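Local coordinates for 2-oxo-1,2-dihydroquinoline 8-monooxygenase, oxygenase component (Pseudomonas putida, PDB 1Z02), which probably hydroxylates 2-oxo-1,2-dihydroquinoline at carbon 8, as a Rieske oxygenase component holding a [2Fe-2S] cluster and a separate iron, at residues 51-56 / 75-80; 171-176 / 291-296. All coordinates share one frame; numbering follows the deposited sequence.

Contact 1 (51-56 / 75-80)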
ATOM      1  N   HIS A  51      25.282  13.206 -18.117  1.00 11.83           N
ATOM      2  CA  HIS A  51      26.135  12.797 -17.007  1.00 13.87           C
ATOM      3  C   HIS A  51      25.591  11.592 -16.241  1.00 13.95           C
ATOM      4  O   HIS A  51      26.294  10.999 -15.422  1.00 15.00           O
ATOM      5  CB  HIS A  51      26.398  13.979 -16.059  1.00 13.92           C
ATOM      6  CG  HIS A  51      25.179  14.503 -15.367  1.00 13.69           C
ATOM      7  ND1 HIS A  51      24.542  13.816 -14.353  1.00 15.80           N
ATOM      8  CD2 HIS A  51      24.505  15.668 -15.511  1.00 13.00           C
ATOM      9  CE1 HIS A  51      23.532  14.538 -13.903  1.00 14.04           C
ATOM     10  NE2 HIS A  51      23.488  15.668 -14.589  1.00 14.10           N
ATOM     11  N   GLU A  52      24.349  11.211 -16.522  1.00 13.23           N
ATOM     12  CA  GLU A  52      23.758  10.063 -15.848  1.00 11.12           C
ATOM     13  C   GLU A  52      24.017   8.764 -16.605  1.00 11.05           C
ATOM     14  O   GLU A  52      23.584   7.697 -16.171  1.00  9.78           O
ATOM     15  CB  GLU A  52      22.257  10.262 -15.687  1.00 11.68           C
ATOM     16  CG  GLU A  52      21.876  11.297 -14.659  1.00 11.07           C
ATOM     17  CD  GLU A  52      20.373  11.455 -14.522  1.00 10.81           C
ATOM     18  OE1 GLU A  52      19.752  12.020 -15.441  1.00 10.67           O
ATOM     19  OE2 GLU A  52      19.811  11.008 -13.496  1.00 12.96           O
ATOM     20  N   LEU A  53      24.725   8.856 -17.729  1.00  9.56           N
ATOM     21  CA  LEU A  53      25.024   7.686 -18.551  1.00 13.24           C
ATOM     22  C   LEU A  53      26.407   7.841 -19.191  1.00 14.21           C
ATOM     23  O   LEU A  53      26.548   8.461 -20.241  1.00 15.02           O
ATOM     24  CB  LEU A  53      23.953   7.534 -19.640  1.00 13.21           C
ATOM     25  CG  LEU A  53      23.215   6.218 -19.949  1.00 17.69           C
ATOM     26  CD1 LEU A  53      23.590   5.686 -21.260  1.00 17.05           C
ATOM     27  CD2 LEU A  53      23.370   5.232 -18.873  1.00 15.58           C
ATOM     28  N   GLU A  54      27.427   7.295 -18.538  1.00 15.88           N
ATOM     29  CA  GLU A  54      28.792   7.367 -19.054  1.00 17.19           C
ATOM     30  C   GLU A  54      29.053   6.149 -19.936  1.00 16.66           C
ATOM     31  O   GLU A  54      28.223   5.240 -20.003  1.00 14.63           O
ATOM     32  CB  GLU A  54      29.782   7.402 -17.893  1.00 19.65           C
ATOM     33  CG  GLU A  54      29.578   8.590 -16.978  1.00 22.42           C
ATOM     34  CD  GLU A  54      30.526   8.589 -15.794  1.00 24.42           C
ATOM     35  OE1 GLU A  54      30.445   9.527 -14.975  1.00 24.68           O
ATOM     36  OE2 GLU A  54      31.351   7.654 -15.679  1.00 26.37           O
ATOM     37  N   GLU A  55      30.204   6.130 -20.605  1.00 16.40           N
ATOM     38  CA  GLU A  55      30.543   5.020 -21.487  1.00 15.45           C
ATOM     39  C   GLU A  55      30.404   3.685 -20.768  1.00 14.89           C
ATOM     40  O   GLU A  55      30.953   3.497 -19.686  1.00 15.60           O
ATOM     41  CB  GLU A  55      31.973   5.170 -22.006  1.00 15.82           C
ATOM     42  CG  GLU A  55      32.400   4.075 -22.974  1.00 14.64           C
ATOM     43  CD  GLU A  55      31.706   4.159 -24.326  1.00 14.52           C
ATOM     44  OE1 GLU A  55      31.823   3.192 -25.115  1.00 18.91           O
ATOM     45  OE2 GLU A  55      31.057   5.184 -24.611  1.00 12.63           O
ATOM     46  N   ASP A  56      29.666   2.763 -21.376  1.00 15.19           N
ATOM     47  CA  ASP A  56      29.457   1.430 -20.817  1.00 16.10           C
ATOM     48  C   ASP A  56      28.502   1.367 -19.640  1.00 14.85           C
ATOM     49  O   ASP A  56      28.325   0.308 -19.037  1.00 16.07           O
ATOM     50  CB  ASP A  56      30.795   0.799 -20.419  1.00 17.82           C
ATOM     51  CG  ASP A  56      31.387  -0.064 -21.522  1.00 21.16           C
ATOM     52  OD1 ASP A  56      32.585  -0.415 -21.415  1.00 22.58           O
ATOM     53  OD2 ASP A  56      30.659  -0.404 -22.484  1.00 18.15           O
ATOM     54  N   GLY A  75      30.349   6.025 -27.263  1.00 16.45           N
ATOM     55  CA  GLY A  75      29.794   7.363 -27.291  1.00 15.71           C
ATOM     56  C   GLY A  75      28.330   7.455 -27.662  1.00 16.23           C
ATOM     57  O   GLY A  75      27.688   8.467 -27.381  1.00 16.62           O
ATOM     58  N   LYS A  76      27.790   6.411 -28.281  1.00 16.84           N
ATOM     59  CA  LYS A  76      26.387   6.434 -28.679  1.00 18.54           C
ATOM     60  C   LYS A  76      25.460   5.714 -27.690  1.00 18.17           C
ATOM     61  O   LYS A  76      25.774   4.629 -27.202  1.00 19.19           O
ATOM     62  CB  LYS A  76      26.232   5.828 -30.074  1.00 20.73           C
ATOM     63  CG  LYS A  76      24.850   6.009 -30.663  1.00 25.30           C
ATOM     64  CD  LYS A  76      24.750   5.413 -32.055  1.00 29.07           C
ATOM     65  CE  LYS A  76      23.340   5.579 -32.625  1.00 32.46           C
ATOM     66  NZ  LYS A  76      23.197   4.942 -33.968  1.00 33.46           N
ATOM     67  N   VAL A  77      24.315   6.331 -27.408  1.00 17.15           N
ATOM     68  CA  VAL A  77      23.332   5.763 -26.482  1.00 15.38           C
ATOM     69  C   VAL A  77      22.217   5.016 -27.208  1.00 13.85           C
ATOM     70  O   VAL A  77      21.666   5.506 -28.197  1.00 12.30           O
ATOM     71  CB  VAL A  77      22.669   6.864 -25.617  1.00 16.13           C
ATOM     72  CG1 VAL A  77      21.652   6.252 -24.674  1.00 14.22           C
ATOM     73  CG2 VAL A  77      23.720   7.603 -24.829  1.00 16.18           C
ATOM     74  N   PHE A  78      21.879   3.834 -26.702  1.00 14.08           N
ATOM     75  CA  PHE A  78      20.813   3.020 -27.281  1.00 13.49           C
ATOM     76  C   PHE A  78      19.741   2.784 -26.233  1.00 12.45           C
ATOM     77  O   PHE A  78      20.032   2.738 -25.038  1.00 11.66           O
ATOM     78  CB  PHE A  78      21.353   1.669 -27.768  1.00 14.68           C
ATOM     79  CG  PHE A  78      22.344   1.786 -28.890  1.00 16.26           C
ATOM     80  CD1 PHE A  78      23.678   2.087 -28.630  1.00 17.93           C
ATOM     81  CD2 PHE A  78      21.935   1.640 -30.211  1.00 18.14           C
ATOM     82  CE1 PHE A  78      24.587   2.244 -29.670  1.00 18.78           C
ATOM     83  CE2 PHE A  78      22.838   1.798 -31.261  1.00 18.58           C
ATOM     84  CZ  PHE A  78      24.167   2.101 -30.988  1.00 17.99           C
ATOM     85  N   ALA A  79      18.499   2.630 -26.675  1.00 12.24           N
ATOM     86  CA  ALA A  79      17.400   2.387 -25.745  1.00 11.52           C
ATOM     87  C   ALA A  79      16.553   1.214 -26.236  1.00 11.23           C
ATOM     88  O   ALA A  79      16.229   1.142 -27.420  1.00 11.00           O
ATOM     89  CB  ALA A  79      16.549   3.640 -25.614  1.00  9.89           C
ATOM     90  N   LEU A  80      16.218   0.301 -25.321  1.00 10.60           N
ATOM     91  CA  LEU A  80      15.397  -0.877 -25.607  1.00  9.79           C
ATOM     92  C   LEU A  80      14.387  -1.017 -24.469  1.00  9.85           C
ATOM     93  O   LEU A  80      14.478  -0.312 -23.455  1.00 10.23           O
ATOM     94  CB  LEU A  80      16.249  -2.155 -25.664  1.00 12.27           C
ATOM     95  CG  LEU A  80      17.273  -2.368 -26.779  1.00 14.54           C
ATOM     96  CD1 LEU A  80      18.413  -1.384 -26.622  1.00 18.82           C
ATOM     97  CD2 LEU A  80      17.806  -3.802 -26.714  1.00 15.08           C
TER
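The carboxylate of Glu-55 receives the backbone N-H of Gly-75, while Leu-53 and Val-77 touch by methyl groups deeper in. Gly-75 N donates to Glu-55 OE2 over 2.9 Å with an N-H...O angle of 157°. The amide comes to OE2 from the syn side, 16° out of the carboxylate plane. The other oxygen, OE1, accepts from the N of Asn-74, so two successive N-H groups grip the two oxygens and should limit rotation of the carboxylate. CG of Glu-55 stands anti to the backbone N, and a bend at chi2 (70°) brings the carboxylate to the backbone N-H groups of Asn-74 and Gly-75. With both residues exposed, this half of the contact lies at the surface, where two N-H dipoles would favour the charged form of the acid. Segment 51-56 lies in the connection between strands 43-49 and 58-63 in the Rieske domain, and Asn-74 and Gly-75 form the short hairpin turn joining antiparallel strands 66-73 and 76-81; Glu-55 therefore ties a loop to the tip of a beta-hairpin. Further in, Leu-53 presents CD1 to the fork of Val-77, 4.0 Å from Val-77 CG1 and 4.1 Å from Val-77 CG2. One methyl thus rests on both branches, the two side chains meeting at a slant. Val-77 has CG1 anti to its backbone N, which leaves CG2 on the N side, and the pair opens to Leu-53. Both residues are buried, and Ile-148 of strand 147-152 packs on each of them. Arg-72 spans the two halves: its NE donates to Leu-53 O and its NH2 to Gly-75 O, so one guanidinium holds a carbonyl from each segment.

Contact 2 (171-176 / 291-296); sequences FRFPER and HYRTSV
The ring of Phe-171 turns an edge to Ser-295, whose OG lies near the ring plane, 4.2 Å from Phe-171 CD1. A second neighbour of this ring is the guanidinium of Arg-176: Phe-171 CD2 sits 3.9 Å above one of its faces, shifted toward the rim. The ring of Phe-173 meets Arg-293 at a slant, the ring and guanidinium planes 28° apart. Phe-173 CZ is 3.5 Å from Arg-293 NH1, and Phe-173 CE2 follows at 3.7 Å. Arg-293 and Ser-295, two residues apart, point the same way from strand 293-297, an inner strand of the antiparallel sheet in the Bet v 1-like domain of this ring-hydroxylase family. Residues 171-176, without regular structure, lie in the long connection leading to strand 196-206, and their two phenylalanines pack on that sheet. CG of Arg-293 is anti to the backbone N, and a bend at chi3 (64°) swings the guanidinium round to Phe-173. There the buried charge is well matched: NE pairs with Glu-305 OE1, NH1 donates to Phe-180 O and NH2 to Pro-181 O. The ring of Phe-180 also meets that of Phe-171, while His-182 stands almost perpendicular to Phe-173.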
ATOM      1  N   PHE A 171       8.728  26.008 -29.247  1.00 14.25           N
ATOM      2  CA  PHE A 171       8.979  26.848 -30.422  1.00 16.74           C
ATOM      3  C   PHE A 171      10.363  27.473 -30.302  1.00 17.09           C
ATOM      4  O   PHE A 171      10.758  27.886 -29.217  1.00 16.53           O
ATOM      5  CB  PHE A 171       7.931  27.964 -30.525  1.00 17.38           C
ATOM      6  CG  PHE A 171       6.513  27.476 -30.439  1.00 18.58           C
ATOM      7  CD1 PHE A 171       5.786  27.616 -29.259  1.00 17.86           C
ATOM      8  CD2 PHE A 171       5.908  26.855 -31.531  1.00 18.44           C
ATOM      9  CE1 PHE A 171       4.480  27.144 -29.162  1.00 16.87           C
ATOM     10  CE2 PHE A 171       4.599  26.377 -31.443  1.00 16.69           C
ATOM     11  CZ  PHE A 171       3.886  26.523 -30.256  1.00 18.54           C
ATOM     12  N   ARG A 172      11.093  27.546 -31.415  1.00 18.46           N
ATOM     13  CA  ARG A 172      12.444  28.104 -31.415  1.00 19.25           C
ATOM     14  C   ARG A 172      12.500  29.554 -31.873  1.00 20.46           C
ATOM     15  O   ARG A 172      11.715  29.968 -32.723  1.00 20.23           O
ATOM     16  CB  ARG A 172      13.366  27.272 -32.316  1.00 18.15           C
ATOM     17  CG  ARG A 172      13.403  25.801 -31.965  1.00 18.12           C
ATOM     18  CD  ARG A 172      14.284  25.009 -32.913  1.00 19.58           C
ATOM     19  NE  ARG A 172      15.692  25.383 -32.813  1.00 17.78           N
ATOM     20  CZ  ARG A 172      16.683  24.725 -33.411  1.00 20.63           C
ATOM     21  NH1 ARG A 172      17.937  25.136 -33.267  1.00 19.36           N
ATOM     22  NH2 ARG A 172      16.420  23.650 -34.149  1.00 18.87           N
ATOM     23  N   PHE A 173      13.434  30.305 -31.292  1.00 21.24           N
ATOM     24  CA  PHE A 173      13.677  31.709 -31.628  1.00 22.50           C
ATOM     25  C   PHE A 173      15.169  31.815 -31.944  1.00 24.41           C
ATOM     26  O   PHE A 173      15.970  31.051 -31.406  1.00 22.82           O
ATOM     27  CB  PHE A 173      13.346  32.633 -30.453  1.00 21.85           C
ATOM     28  CG  PHE A 173      11.896  32.626 -30.071  1.00 21.63           C
ATOM     29  CD1 PHE A 173      11.409  31.712 -29.138  1.00 22.35           C
ATOM     30  CD2 PHE A 173      11.005  33.515 -30.663  1.00 22.15           C
ATOM     31  CE1 PHE A 173      10.059  31.681 -28.811  1.00 20.89           C
ATOM     32  CE2 PHE A 173       9.652  33.489 -30.340  1.00 22.01           C
ATOM     33  CZ  PHE A 173       9.180  32.572 -29.412  1.00 22.72           C
ATOM     34  N   PRO A 174      15.567  32.776 -32.792  1.00 27.15           N
ATOM     35  CA  PRO A 174      14.750  33.777 -33.481  1.00 30.10           C
ATOM     36  C   PRO A 174      13.881  33.256 -34.629  1.00 32.36           C
ATOM     37  O   PRO A 174      13.083  34.008 -35.187  1.00 33.39           O
ATOM     38  CB  PRO A 174      15.793  34.779 -33.960  1.00 28.94           C
ATOM     39  CG  PRO A 174      16.924  33.894 -34.321  1.00 28.19           C
ATOM     40  CD  PRO A 174      16.988  32.936 -33.155  1.00 28.02           C
ATOM     41  N   GLU A 175      14.030  31.981 -34.979  1.00 35.52           N
ATOM     42  CA  GLU A 175      13.248  31.402 -36.069  1.00 38.29           C
ATOM     43  C   GLU A 175      11.784  31.844 -36.071  1.00 38.68           C
ATOM     44  O   GLU A 175      11.227  32.189 -37.108  1.00 39.21           O
ATOM     45  CB  GLU A 175      13.324  29.872 -36.020  1.00 41.93           C
ATOM     46  CG  GLU A 175      12.377  29.187 -36.992  1.00 46.19           C
ATOM     47  CD  GLU A 175      12.385  27.681 -36.860  1.00 49.46           C
ATOM     48  OE1 GLU A 175      11.552  27.023 -37.518  1.00 52.90           O
ATOM     49  OE2 GLU A 175      13.222  27.151 -36.102  1.00 52.00           O
ATOM     50  N   ARG A 176      11.172  31.874 -34.899  1.00 38.59           N
ATOM     51  CA  ARG A 176       9.771  32.241 -34.812  1.00 39.96           C
ATOM     52  C   ARG A 176       9.532  33.623 -34.186  1.00 37.89           C
ATOM     53  O   ARG A 176       8.421  33.940 -33.733  1.00 36.79           O
ATOM     54  CB  ARG A 176       9.028  31.190 -33.996  1.00 45.79           C
ATOM     55  CG  ARG A 176       9.229  29.766 -34.426  1.00 53.14           C
ATOM     56  CD  ARG A 176       7.939  29.029 -34.361  1.00 60.21           C
ATOM     57  NE  ARG A 176       8.076  27.779 -35.123  1.00 65.07           N
ATOM     58  CZ  ARG A 176       7.057  27.102 -35.614  1.00 66.67           C
ATOM     59  NH1 ARG A 176       7.267  25.937 -36.174  1.00 67.30           N
ATOM     60  NH2 ARG A 176       5.833  27.608 -35.600  1.00 66.26           N
ATOM     61  N   HIS A 291      10.026  40.485 -16.948  1.00 34.42           N
ATOM     62  CA  HIS A 291       9.344  40.207 -18.200  1.00 31.08           C
ATOM     63  C   HIS A 291       9.663  38.762 -18.563  1.00 28.29           C
ATOM     64  O   HIS A 291      10.828  38.353 -18.552  1.00 26.67           O
ATOM     65  CB  HIS A 291       9.817  41.143 -19.314  1.00 33.63           C
ATOM     66  CG  HIS A 291       9.416  42.572 -19.117  1.00 34.63           C
ATOM     67  ND1 HIS A 291       8.163  42.939 -18.668  1.00 35.91           N
ATOM     68  CD2 HIS A 291      10.092  43.725 -19.321  1.00 35.86           C
ATOM     69  CE1 HIS A 291       8.088  44.254 -18.602  1.00 36.59           C
ATOM     70  NE2 HIS A 291       9.247  44.757 -18.995  1.00 37.52           N
ATOM     71  N   TYR A 292       8.620  37.999 -18.881  1.00 25.09           N
ATOM     72  CA  TYR A 292       8.758  36.588 -19.232  1.00 22.38           C
ATOM     73  C   TYR A 292       7.514  36.149 -19.998  1.00 20.90           C
ATOM     74  O   TYR A 292       6.484  36.813 -19.948  1.00 19.33           O
ATOM     75  CB  TYR A 292       8.887  35.751 -17.957  1.00 20.26           C
ATOM     76  CG  TYR A 292       7.640  35.805 -17.103  1.00 18.48           C
ATOM     77  CD1 TYR A 292       6.565  34.942 -17.339  1.00 17.91           C
ATOM     78  CD2 TYR A 292       7.511  36.749 -16.087  1.00 16.20           C
ATOM     79  CE1 TYR A 292       5.397  35.027 -16.582  1.00 17.50           C
ATOM     80  CE2 TYR A 292       6.346  36.837 -15.324  1.00 17.14           C
ATOM     81  CZ  TYR A 292       5.298  35.976 -15.577  1.00 16.80           C
ATOM     82  OH  TYR A 292       4.158  36.048 -14.818  1.00 16.76           O
ATOM     83  N   ARG A 293       7.615  35.029 -20.703  1.00 18.44           N
ATOM     84  CA  ARG A 293       6.488  34.510 -21.466  1.00 17.88           C
ATOM     85  C   ARG A 293       6.473  32.981 -21.422  1.00 16.78           C
ATOM     86  O   ARG A 293       7.507  32.334 -21.565  1.00 16.83           O
ATOM     87  CB  ARG A 293       6.573  35.002 -22.914  1.00 16.77           C
ATOM     88  CG  ARG A 293       5.365  34.670 -23.760  1.00 17.36           C
ATOM     89  CD  ARG A 293       5.368  35.483 -25.041  1.00 16.55           C
ATOM     90  NE  ARG A 293       6.495  35.160 -25.907  1.00 16.81           N
ATOM     91  CZ  ARG A 293       6.738  35.766 -27.066  1.00 18.73           C
ATOM     92  NH1 ARG A 293       7.786  35.409 -27.801  1.00 19.59           N
ATOM     93  NH2 ARG A 293       5.937  36.734 -27.490  1.00 18.05           N
ATOM     94  N   THR A 294       5.292  32.410 -21.221  1.00 17.94           N
ATOM     95  CA  THR A 294       5.144  30.964 -21.154  1.00 16.81           C
ATOM     96  C   THR A 294       4.341  30.387 -22.309  1.00 16.24           C
ATOM     97  O   THR A 294       3.392  30.998 -22.804  1.00 15.49           O
ATOM     98  CB  THR A 294       4.447  30.533 -19.845  1.00 17.54           C
ATOM     99  OG1 THR A 294       3.239  31.288 -19.676  1.00 15.11           O
ATOM    100  CG2 THR A 294       5.359  30.756 -18.664  1.00 18.44           C
ATOM    101  N   SER A 295       4.735  29.191 -22.723  1.00 16.99           N
ATOM    102  CA  SER A 295       4.059  28.477 -23.795  1.00 15.41           C
ATOM    103  C   SER A 295       4.169  26.990 -23.471  1.00 14.75           C
ATOM    104  O   SER A 295       5.026  26.581 -22.685  1.00 14.13           O
ATOM    105  CB  SER A 295       4.721  28.779 -25.146  1.00 15.28           C
ATOM    106  OG  SER A 295       6.111  28.496 -25.131  1.00 15.15           O
ATOM    107  N   VAL A 296       3.296  26.184 -24.066  1.00 13.95           N
ATOM    108  CA  VAL A 296       3.320  24.747 -23.831  1.00 13.67           C
ATOM    109  C   VAL A 296       3.004  23.981 -25.116  1.00 13.49           C
ATOM    110  O   VAL A 296       2.104  24.344 -25.869  1.00 14.91           O
ATOM    111  CB  VAL A 296       2.319  24.350 -22.696  1.00 13.05           C
ATOM    112  CG1 VAL A 296       0.907  24.744 -23.086  1.00 15.61           C
ATOM    113  CG2 VAL A 296       2.412  22.839 -22.406  1.00  8.87           C
TER

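Overall arrangement
Contact 1 and contact 2 follow one another along the chain and belong to its two different domains. Their centres are about 31 Å apart and their nearest atoms about 19 Å, so neither touches the other. Contact 1 lies on the Rieske side, at the strand that leads toward Cys-84 and His-86, which with Cys-105 and His-108 hold the [2Fe-2S] cluster. Contact 2 lies in the domain whose His-221, His-225 and Asp-365 bind the iron. Both are away from these metal sites. No other subunit of the trimer touches either pair of segments. In related trimeric oxygenases electrons pass from the cluster to the iron of a neighbouring subunit.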